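Local coordinates for outer membrane protein SusF (Bacteroides thetaiotaomicron, PDB 4FE9) that binds starch at the bacterial cell surface through its carbohydrate-binding modules, before the glycan is transported into the periplasm for degradation, at residues Thr71-His76 with Arg111-Ser116; Thr261-Thr266 with Val307-Gln312; Pro404-Asp409 with Gln456-Asn461. All blocks are in the same frame, centred on the assembly; numbering follows the deposited sequence. Where two conformers were deposited one is given.

Interaction 1. Residues Thr71-His76 with Arg111-Ser116; sequences TLNENH and RELKIS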
loop_
_atom_site.group_PDB
_atom_site.type_symbol
_atom_site.label_atom_id
_atom_site.label_comp_id
_atom_site.label_asym_id
_atom_site.label_seq_id
_atom_site.Cartn_x
_atom_site.Cartn_y
_atom_site.Cartn_z
ATOM N N THR A 71 -0.600 28.575 9.512
ATOM C CA THR A 71 -0.599 27.193 9.111
ATOM C C THR A 71 0.244 26.338 10.057
ATOM O O THR A 71 1.072 26.856 10.770
ATOM C CB THR A 71 -0.146 27.018 7.643
ATOM O OG1 THR A 71 1.253 27.241 7.544
ATOM C CG2 THR A 71 -0.837 27.977 6.758
ATOM N N LEU A 72 -0.087 25.054 10.160
ATOM C CA LEU A 72 0.717 24.115 10.956
ATOM C C LEU A 72 1.275 23.030 10.037
ATOM O O LEU A 72 0.591 22.599 9.101
ATOM C CB LEU A 72 -0.132 23.489 12.078
ATOM C CG LEU A 72 -0.822 24.499 12.996
ATOM C CD1 LEU A 72 -2.015 23.887 13.698
ATOM C CD2 LEU A 72 0.178 25.086 14.008
ATOM N N ASN A 73 2.578 22.774 10.162
ATOM C CA ASN A 73 3.266 21.877 9.247
ATOM C C ASN A 73 2.863 22.105 7.778
ATOM O O ASN A 73 2.514 21.173 7.063
ATOM C CB ASN A 73 3.042 20.416 9.658
ATOM C CG ASN A 73 3.658 20.088 11.023
ATOM O OD1 ASN A 73 4.237 20.960 11.685
ATOM N ND2 ASN A 73 3.488 18.851 11.467
ATOM N N GLU A 74 2.833 23.366 7.377
ATOM C CA GLU A 74 2.753 23.736 5.952
ATOM C C GLU A 74 1.354 23.708 5.317
ATOM O O GLU A 74 1.065 24.518 4.450
ATOM C CB GLU A 74 3.737 22.922 5.104
ATOM C CG GLU A 74 4.599 23.791 4.180
ATOM C CD GLU A 74 6.039 23.949 4.682
ATOM O OE1 GLU A 74 6.595 22.949 5.208
ATOM O OE2 GLU A 74 6.624 25.061 4.518
ATOM N N ASN A 75 0.542 22.721 5.619
ATOM C CA ASN A 75 -0.748 22.688 4.946
ATOM C C ASN A 75 -1.955 22.447 5.774
ATOM O O ASN A 75 -2.976 22.062 5.246
ATOM C CB ASN A 75 -0.741 21.738 3.743
ATOM C CG ASN A 75 0.141 20.535 3.951
ATOM O OD1 ASN A 75 -0.206 19.618 4.686
ATOM N ND2 ASN A 75 1.330 20.570 3.362
ATOM N N HIS A 76 -1.884 22.733 7.066
ATOM C CA HIS A 76 -3.047 22.563 7.914
ATOM C C HIS A 76 -3.412 23.883 8.523
ATOM O O HIS A 76 -2.570 24.558 9.087
ATOM C CB HIS A 76 -2.763 21.531 9.023
ATOM C CG HIS A 76 -2.369 20.177 8.505
ATOM N ND1 HIS A 76 -1.058 19.840 8.204
ATOM C CD2 HIS A 76 -3.116 19.082 8.203
ATOM C CE1 HIS A 76 -1.013 18.580 7.792
ATOM N NE2 HIS A 76 -2.249 18.111 7.746
ATOM N N ARG A 111 4.922 15.192 19.249
ATOM C CA ARG A 111 4.848 15.582 17.830
ATOM C C ARG A 111 5.284 17.031 17.674
ATOM O O ARG A 111 4.782 17.913 18.355
ATOM C CB ARG A 111 3.401 15.443 17.296
ATOM C CG ARG A 111 2.844 14.028 17.381
ATOM C CD ARG A 111 3.610 13.092 16.457
ATOM N NE ARG A 111 2.870 11.839 16.303
ATOM C CZ ARG A 111 3.370 10.738 15.758
ATOM N NH1 ARG A 111 4.653 10.704 15.355
ATOM N NH2 ARG A 111 2.585 9.662 15.608
ATOM N N GLU A 112 6.152 17.275 16.721
ATOM C CA GLU A 112 6.538 18.627 16.398
ATOM C C GLU A 112 5.502 19.338 15.478
ATOM O O GLU A 112 5.008 18.768 14.501
ATOM C CB GLU A 112 7.885 18.631 15.721
ATOM C CG GLU A 112 8.270 19.989 15.222
ATOM C CD GLU A 112 9.774 20.211 15.288
ATOM O OE1 GLU A 112 10.522 19.220 15.083
ATOM O OE2 GLU A 112 10.199 21.348 15.629
ATOM N N LEU A 113 5.215 20.591 15.809
ATOM C CA LEU A 113 4.401 21.441 14.984
ATOM C C LEU A 113 5.207 22.699 14.619
ATOM O O LEU A 113 5.562 23.484 15.489
ATOM C CB LEU A 113 3.165 21.856 15.744
ATOM C CG LEU A 113 2.229 20.743 16.225
ATOM C CD1 LEU A 113 1.219 21.297 17.227
ATOM C CD2 LEU A 113 1.525 20.129 15.002
ATOM N N LYS A 114 5.350 22.932 13.324
ATOM C CA LYS A 114 5.947 24.120 12.807
ATOM C C LYS A 114 4.836 25.121 12.417
ATOM O O LYS A 114 3.894 24.770 11.729
ATOM C CB LYS A 114 6.843 23.741 11.626
ATOM C CG LYS A 114 7.467 24.885 10.869
ATOM C CD LYS A 114 8.459 24.330 9.803
ATOM C CE LYS A 114 8.089 24.781 8.375
ATOM N NZ LYS A 114 6.925 24.013 7.816
ATOM N N ILE A 115 4.846 26.271 13.078
ATOM C CA ILE A 115 3.803 27.291 12.921
ATOM C C ILE A 115 4.290 28.403 12.021
ATOM O O ILE A 115 5.344 28.993 12.259
ATOM C CB ILE A 115 3.419 27.884 14.257
ATOM C CG1 ILE A 115 3.043 26.761 15.223
ATOM C CG2 ILE A 115 2.275 28.856 14.102
ATOM C CD1 ILE A 115 2.968 27.182 16.623
ATOM N N SER A 116 3.578 28.619 10.934
ATOM C CA SER A 116 3.917 29.665 9.972
ATOM C C SER A 116 2.813 30.708 9.968
ATOM O O SER A 116 1.685 30.397 9.570
ATOM C CB SER A 116 4.019 29.046 8.571
ATOM O OG SER A 116 4.790 29.844 7.706
HETATM O O HOH W 1 3.643 25.583 8.851
#
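Thr71 and Leu72 pair with Ser116 and Ile115 where the antiparallel strands 64-72 and 111-122 meet in the N-terminal domain, by family an immunoglobulin-like E-set domain, just before the first strand runs out into a turn. Two backbone bonds define the hydrogen-bonded pair of Thr71 and Ser116: Thr71 N to Ser116 O at 2.9 Å, and Ser116 N to Thr71 O at 3.1 Å. Leu72 and Ile115 form the next, non-hydrogen-bonded pair.

Past the last bridge a side chain takes over from the backbone. Asn73 N still donates to Lys114 O, but the return bond comes from Lys114 N to Asn73 OD1, 2.8 Å long and straight at 171°, with the donor nearly along the C=O axis. Asn73 CG lies anti to its own carbonyl carbon (chi1 -65°), beside the backbone N, and Asn73 ND2 gives a weak bond to Glu112 O; both ends of the amide thus meet strand 111-122. An alanine here would probably leave Lys114 N without its acceptor and Glu112 O without the weak bond from the amide.

The apolar part is small: the side chains of Leu72 and Ile115 lie side by side and point the same way, Leu72 CD2 being 3.5 Å from Ile115 CG1. Leu72 also packs on Val98 of helix 92-102.

On the side of Thr71 and Ser116, a water accepts from Glu74 N and donates to Lys114 O, while also bonding Thr71 OG1. The Lys114 chain, bent at chi3 and chi4, ends in a salt bridge of 2.8 Å between Lys114 NZ and Glu74 OE1.

Interaction 2. Residues Thr261-Thr266 with Val307-Gln312; sequences TELYMT and VKFAPQ. With GLC (alpha-D-glucopyranose), chain C.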
loop_
_atom_site.group_PDB
_atom_site.type_symbol
_atom_site.label_atom_id
_atom_site.label_comp_id
_atom_site.label_asym_id
_atom_site.label_seq_id
_atom_site.Cartn_x
_atom_site.Cartn_y
_atom_site.Cartn_z
ATOM N N THR A 261 -9.309 -12.965 -11.323
ATOM C CA THR A 261 -8.829 -14.332 -11.343
ATOM C C THR A 261 -7.998 -14.623 -12.622
ATOM O O THR A 261 -7.224 -15.581 -12.683
ATOM C CB THR A 261 -10.044 -15.361 -11.246
ATOM O OG1 THR A 261 -11.079 -14.950 -12.149
ATOM C CG2 THR A 261 -10.654 -15.335 -9.828
ATOM N N GLU A 262 -8.137 -13.761 -13.621
ATOM C CA GLU A 262 -7.250 -13.807 -14.796
ATOM C C GLU A 262 -6.726 -12.434 -15.095
ATOM O O GLU A 262 -7.386 -11.444 -14.793
ATOM C CB GLU A 262 -8.021 -14.343 -16.003
ATOM C CG GLU A 262 -8.549 -15.794 -15.804
ATOM C CD GLU A 262 -9.201 -16.384 -17.084
ATOM O OE1 GLU A 262 -9.616 -15.605 -17.983
ATOM O OE2 GLU A 262 -9.366 -17.622 -17.142
ATOM N N LEU A 263 -5.651 -12.372 -15.871
ATOM C CA LEU A 263 -5.070 -11.091 -16.271
ATOM C C LEU A 263 -4.347 -11.211 -17.605
ATOM O O LEU A 263 -3.711 -12.240 -17.898
ATOM C CB LEU A 263 -4.085 -10.580 -15.211
ATOM C CG LEU A 263 -3.746 -9.095 -15.347
ATOM C CD1 LEU A 263 -4.911 -8.225 -14.855
ATOM C CD2 LEU A 263 -2.473 -8.764 -14.608
ATOM N N TYR A 264 -4.488 -10.177 -18.425
ATOM C CA TYR A 264 -3.998 -10.198 -19.792
ATOM C C TYR A 264 -3.283 -8.895 -20.078
ATOM O O TYR A 264 -3.580 -7.866 -19.452
ATOM C CB TYR A 264 -5.147 -10.361 -20.774
ATOM C CG TYR A 264 -5.900 -11.677 -20.651
ATOM C CD1 TYR A 264 -5.542 -12.783 -21.424
ATOM C CD2 TYR A 264 -6.994 -11.794 -19.793
ATOM C CE1 TYR A 264 -6.246 -13.988 -21.330
ATOM C CE2 TYR A 264 -7.677 -12.989 -19.661
ATOM C CZ TYR A 264 -7.279 -14.091 -20.400
ATOM O OH TYR A 264 -8.001 -15.247 -20.310
ATOM N N MET A 265 -2.235 -8.994 -20.886
ATOM C CA MET A 265 -1.444 -7.851 -21.310
ATOM C C MET A 265 -1.615 -7.656 -22.800
ATOM O O MET A 265 -1.692 -8.628 -23.560
ATOM C CB MET A 265 0.027 -8.094 -20.999
ATOM C CG MET A 265 0.981 -7.001 -21.540
ATOM S SD MET A 265 2.658 -7.232 -20.990
ATOM C CE MET A 265 3.200 -8.455 -22.185
ATOM N N THR A 266 -1.895 -6.418 -23.184
ATOM C CA THR A 266 -1.779 -5.994 -24.562
ATOM C C THR A 266 -0.849 -4.775 -24.625
ATOM O O THR A 266 -0.149 -4.461 -23.642
ATOM C CB THR A 266 -3.148 -5.677 -25.165
ATOM O OG1 THR A 266 -3.031 -5.525 -26.583
ATOM C CG2 THR A 266 -3.749 -4.397 -24.550
ATOM N N VAL A 307 2.553 -0.936 -23.006
ATOM C CA VAL A 307 1.606 -1.999 -22.638
ATOM C C VAL A 307 0.546 -1.545 -21.647
ATOM O O VAL A 307 0.772 -0.615 -20.856
ATOM C CB VAL A 307 2.337 -3.226 -22.046
ATOM C CG1 VAL A 307 3.252 -3.886 -23.111
ATOM C CG2 VAL A 307 3.108 -2.846 -20.834
ATOM N N LYS A 308 -0.569 -2.281 -21.610
ATOM C CA LYS A 308 -1.564 -2.151 -20.523
ATOM C C LYS A 308 -2.102 -3.560 -20.142
ATOM O O LYS A 308 -1.899 -4.522 -20.881
ATOM C CB LYS A 308 -2.729 -1.274 -20.971
ATOM C CG LYS A 308 -2.459 0.205 -20.870
ATOM C CD LYS A 308 -3.666 0.990 -21.186
ATOM C CE LYS A 308 -4.305 1.520 -19.933
ATOM N NZ LYS A 308 -5.323 2.559 -20.253
ATOM N N PHE A 309 -2.776 -3.651 -19.007
ATOM C CA PHE A 309 -3.228 -4.930 -18.460
ATOM C C PHE A 309 -4.717 -4.856 -18.236
ATOM O O PHE A 309 -5.255 -3.772 -18.042
ATOM C CB PHE A 309 -2.523 -5.228 -17.130
ATOM C CG PHE A 309 -1.044 -5.326 -17.245
ATOM C CD1 PHE A 309 -0.243 -4.198 -17.071
ATOM C CD2 PHE A 309 -0.436 -6.542 -17.517
ATOM C CE1 PHE A 309 1.146 -4.285 -17.187
ATOM C CE2 PHE A 309 0.954 -6.625 -17.707
ATOM C CZ PHE A 309 1.741 -5.487 -17.528
ATOM N N ALA A 310 -5.403 -5.996 -18.343
ATOM C CA ALA A 310 -6.874 -6.046 -18.148
ATOM C C ALA A 310 -7.302 -7.395 -17.567
ATOM O O ALA A 310 -6.640 -8.410 -17.793
ATOM C CB ALA A 310 -7.597 -5.807 -19.467
ATOM N N PRO A 311 -8.489 -7.436 -16.944
ATOM C CA PRO A 311 -8.913 -8.652 -16.309
ATOM C C PRO A 311 -9.651 -9.615 -17.282
ATOM O O PRO A 311 -10.172 -10.630 -16.852
ATOM C CB PRO A 311 -9.871 -8.143 -15.215
ATOM C CG PRO A 311 -10.457 -6.945 -15.784
ATOM C CD PRO A 311 -9.355 -6.300 -16.580
ATOM N N GLN A 312 -9.790 -9.212 -18.547
ATOM C CA GLN A 312 -10.180 -10.118 -19.611
ATOM C C GLN A 312 -9.384 -9.729 -20.856
ATOM O O GLN A 312 -8.582 -8.790 -20.799
ATOM C CB GLN A 312 -11.668 -10.022 -19.874
ATOM C CG GLN A 312 -12.131 -8.654 -20.440
ATOM C CD GLN A 312 -12.169 -7.553 -19.373
ATOM O OE1 GLN A 312 -12.880 -7.671 -18.377
ATOM N NE2 GLN A 312 -11.547 -6.419 -19.673
HETATM C C1 GLC C . -9.791 2.174 -23.442
HETATM C C2 GLC C . -8.488 1.999 -22.670
HETATM C C3 GLC C . -7.330 2.643 -23.400
HETATM C C4 GLC C . -7.247 2.102 -24.814
HETATM C C5 GLC C . -8.572 2.279 -25.509
HETATM C C6 GLC C . -8.532 1.684 -26.913
HETATM O O2 GLC C . -8.623 2.609 -21.399
HETATM O O3 GLC C . -6.094 2.404 -22.715
HETATM O O4 GLC C . -6.294 2.838 -25.537
HETATM O O5 GLC C . -9.630 1.663 -24.765
HETATM O O6 GLC C . -9.811 1.900 -27.509
HETATM O O HOH W 2 -10.282 -11.697 -14.397
#
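Carbohydrate-binding module 2 places the antiparallel strands 264-267 and 306-310 side by side within its beta-sheet, and Tyr264, Met265 and Thr266 pair here with Ala310, Phe309 and Lys308. The short strand axes approach to 4.7 Å with 152° between their directions. Tyr264 with Ala310 and Thr266 with Lys308 are hydrogen-bonded pairs, each closed by two backbone bonds; Met265 with Phe309, between them, is a non-hydrogen-bonded pair.

The face carrying Met265 and Phe309 is buried and apolar. Their side chains lie side by side and point the same way, Met265 CB being 3.7 Å from Phe309 CE2. Met265 SD lies 4.7 Å from the Phe309 ring centroid, an oblique Met-aromatic contact, 51° off the ring normal. Leu263 CD2 touches Phe309 CD2 at 4.2 Å, and Val354 of strand 348-357 packs against both residues.

The other face carries Tyr264, Thr266, Lys308 and Ala310. Ala310 O lies at the edge of the Tyr264 ring, in its plane, while Tyr264 CD2 comes within 3.3 Å of Gln312 C. The phenol donates to Glu262: Tyr264 OH lies 2.9 Å from Glu262 OE1, above the carboxylate plane.

Lys308 leads away from the strand pair into the starch-binding pocket, which also includes Trp272, Trp315, Asp318 and Asn341. The chain bends at chi3 (103°), and its ammonium group forms a salt bridge with Asp318, which itself bonds the sugar. Lys308 NZ donates to O3 of the glucose at 2.6 Å and, weakly, to its O2 at 3.5 Å.

Interaction 3. Residues Pro404-Asp409 with Gln456-Asn461; sequences PAFLKD and QKVYLN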
loop_
_atom_site.group_PDB
_atom_site.type_symbol
_atom_site.label_atom_id
_atom_site.label_comp_id
_atom_site.label_asym_id
_atom_site.label_seq_id
_atom_site.Cartn_x
_atom_site.Cartn_y
_atom_site.Cartn_z
ATOM N N PRO A 404 21.255 -25.627 -17.662
ATOM C CA PRO A 404 22.483 -26.406 -17.434
ATOM C C PRO A 404 22.220 -27.889 -17.597
ATOM O O PRO A 404 21.282 -28.409 -16.994
ATOM C CB PRO A 404 22.810 -26.123 -15.965
ATOM C CG PRO A 404 21.900 -24.960 -15.564
ATOM C CD PRO A 404 20.708 -25.084 -16.414
ATOM N N ALA A 405 23.034 -28.571 -18.400
ATOM C CA ALA A 405 22.823 -30.002 -18.683
ATOM C C ALA A 405 22.561 -30.811 -17.394
ATOM O O ALA A 405 23.234 -30.610 -16.379
ATOM C CB ALA A 405 24.032 -30.581 -19.448
ATOM N N PHE A 406 21.627 -31.763 -17.452
ATOM C CA PHE A 406 21.295 -32.566 -16.246
ATOM C C PHE A 406 22.522 -33.307 -15.694
ATOM O O PHE A 406 23.306 -33.860 -16.451
ATOM C CB PHE A 406 20.158 -33.557 -16.529
ATOM C CG PHE A 406 18.917 -32.920 -17.093
ATOM C CD1 PHE A 406 18.623 -31.591 -16.854
ATOM C CD2 PHE A 406 18.001 -33.678 -17.800
ATOM C CE1 PHE A 406 17.504 -31.001 -17.435
ATOM C CE2 PHE A 406 16.861 -33.110 -18.318
ATOM C CZ PHE A 406 16.604 -31.764 -18.109
ATOM N N LEU A 407 22.708 -33.239 -14.379
ATOM C CA LEU A 407 23.790 -33.943 -13.701
ATOM C C LEU A 407 23.449 -35.405 -13.396
ATOM O O LEU A 407 24.302 -36.159 -12.905
ATOM C CB LEU A 407 24.145 -33.236 -12.400
ATOM C CG LEU A 407 24.986 -31.955 -12.489
ATOM C CD1 LEU A 407 24.700 -31.198 -13.787
ATOM C CD2 LEU A 407 24.747 -31.054 -11.251
ATOM N N LYS A 408 22.170 -35.753 -13.546
ATOM C CA LYS A 408 21.648 -37.057 -13.119
ATOM C C LYS A 408 20.324 -37.310 -13.802
ATOM O O LYS A 408 19.658 -36.372 -14.269
ATOM C CB LYS A 408 21.443 -37.093 -11.619
ATOM C CG LYS A 408 22.679 -37.487 -10.841
ATOM C CD LYS A 408 22.509 -37.199 -9.360
ATOM C CE LYS A 408 21.041 -36.957 -9.013
ATOM N NZ LYS A 408 20.388 -38.184 -8.505
ATOM N N ASP A 409 19.944 -38.575 -13.891
ATOM C CA ASP A 409 18.568 -38.910 -14.220
ATOM C C ASP A 409 17.680 -38.498 -13.060
ATOM O O ASP A 409 18.107 -38.518 -11.919
ATOM C CB ASP A 409 18.435 -40.411 -14.505
ATOM C CG ASP A 409 19.539 -40.927 -15.425
ATOM O OD1 ASP A 409 19.459 -40.678 -16.660
ATOM O OD2 ASP A 409 20.555 -41.436 -14.888
ATOM N N GLN A 456 21.239 -34.248 -20.572
ATOM C CA GLN A 456 20.155 -33.553 -21.263
ATOM C C GLN A 456 19.994 -32.119 -20.718
ATOM O O GLN A 456 20.538 -31.781 -19.674
ATOM C CB GLN A 456 18.836 -34.320 -21.110
ATOM C CG GLN A 456 18.695 -35.541 -21.990
ATOM C CD GLN A 456 17.293 -36.157 -21.906
ATOM O OE1 GLN A 456 16.733 -36.304 -20.815
ATOM N NE2 GLN A 456 16.708 -36.459 -23.058
ATOM N N LYS A 457 19.203 -31.311 -21.411
ATOM C CA LYS A 457 18.839 -29.981 -20.926
ATOM C C LYS A 457 17.470 -29.542 -21.453
ATOM O O LYS A 457 16.956 -30.128 -22.403
ATOM C CB LYS A 457 19.941 -28.947 -21.284
ATOM C CG LYS A 457 20.479 -29.050 -22.684
ATOM C CD LYS A 457 21.511 -27.939 -22.985
ATOM C CE LYS A 457 22.660 -27.974 -22.013
ATOM N NZ LYS A 457 23.923 -27.540 -22.646
ATOM N N VAL A 458 16.865 -28.533 -20.809
ATOM C CA VAL A 458 15.526 -28.020 -21.231
ATOM C C VAL A 458 15.657 -26.849 -22.213
ATOM O O VAL A 458 16.451 -25.962 -21.984
ATOM C CB VAL A 458 14.688 -27.514 -19.995
ATOM C CG1 VAL A 458 13.291 -27.144 -20.426
ATOM C CG2 VAL A 458 14.662 -28.550 -18.901
ATOM N N TYR A 459 14.752 -26.769 -23.196
ATOM C CA TYR A 459 14.667 -25.599 -24.084
ATOM C C TYR A 459 13.283 -24.960 -24.033
ATOM O O TYR A 459 12.294 -25.592 -24.400
ATOM C CB TYR A 459 15.002 -25.987 -25.552
ATOM C CG TYR A 459 16.389 -26.587 -25.739
ATOM C CD1 TYR A 459 17.387 -25.898 -26.428
ATOM C CD2 TYR A 459 16.706 -27.819 -25.196
ATOM C CE1 TYR A 459 18.672 -26.403 -26.510
ATOM C CE2 TYR A 459 17.970 -28.344 -25.301
ATOM C CZ TYR A 459 18.943 -27.647 -25.979
ATOM O OH TYR A 459 20.180 -28.195 -26.095
ATOM N N LEU A 460 13.235 -23.652 -23.754
ATOM C CA LEU A 460 11.955 -22.949 -23.625
ATOM C C LEU A 460 11.842 -21.808 -24.597
ATOM O O LEU A 460 12.642 -20.865 -24.562
ATOM C CB LEU A 460 11.772 -22.407 -22.203
ATOM C CG LEU A 460 11.972 -23.382 -21.050
ATOM C CD1 LEU A 460 12.215 -22.633 -19.760
ATOM C CD2 LEU A 460 10.763 -24.282 -20.930
ATOM N N ASN A 461 10.779 -21.813 -25.373
ATOM C CA ASN A 461 10.415 -20.653 -26.132
ATOM C C ASN A 461 9.194 -19.977 -25.544
ATOM O O ASN A 461 8.067 -20.357 -25.837
ATOM C CB ASN A 461 10.151 -21.039 -27.584
ATOM C CG ASN A 461 9.992 -19.839 -28.482
ATOM O OD1 ASN A 461 9.439 -18.811 -28.078
ATOM N ND2 ASN A 461 10.369 -20.000 -29.744
#
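Ala405 and Phe406 run past Gln456 and Lys457 with a single backbone hydrogen bond between the segments, from Phe406 N to Gln456 O; at 2.5 Å it is very short, and the exact length is doubtful. The same carbonyl oxygen receives a CA-H...O contact from Ala405 CA at 3.1 Å, and the nearest CA atoms belong to Ala405 and Lys457.

The Phe406 ring carries most of the side-chain contact. Its CG is anti to the carbonyl carbon (chi1 -54°), beside the backbone N that makes the hydrogen bond. Gln456 O also sits over one ring face, 3.2 Å above the plane and offset toward the rim. Lys457 CA lies over this face too, 4.2 Å from the ring centroid and 24° off the normal, which meets the geometry of a CH-pi contact. The ring thus lies across the backbone that joins Gln456 to Lys457.

In carbohydrate-binding module 3 this contact joins the loop between strands 401-402 and 410-415 to the residues leading into strand 458-461, the middle strand of a three-stranded antiparallel sheet. Phe406 also reaches Val412 and Ile469, and so packs on strand 410-415 as well as on strand 466-469 of that sheet.

Gln456 CB meets the ring at CD2 and CE2, 3.5 Å from Phe406 CD2. The amide of Gln456 is turned almost perpendicular to the ring, the planes being 87° apart, and its OE1 accepts from Lys453 N. At the ring edge, in its plane, Val458 CG2 lies 3.8 Å from Phe406 CZ. The Lys457 chain, bent at chi3 and chi4, runs beside Ala405, with Lys457 CE 3.9 Å from Ala405 CB.

Overall arrangement
From the N terminus the three contacts follow in series, none nested in or crossing another. Interaction 1 closes a 34-residue excursion, including helix 92-102, within the N-terminal domain, joining the end of strand 64-72 to the start of strand 111-122. Interaction 2 closes a 40-residue excursion in carbohydrate-binding module 2, joining strand 264-267 to strand 306-310. Interaction 3 then spans 46 residues of module 3 and ties the loop after strand 401-402 to the approach to strand 458-461. Interaction 1 lies across the chain's centre from the other two, about 44 and 63 Å from interactions 2 and 3 between centres. The nearest atoms of interactions 2 and 3 remain about 13 Å apart.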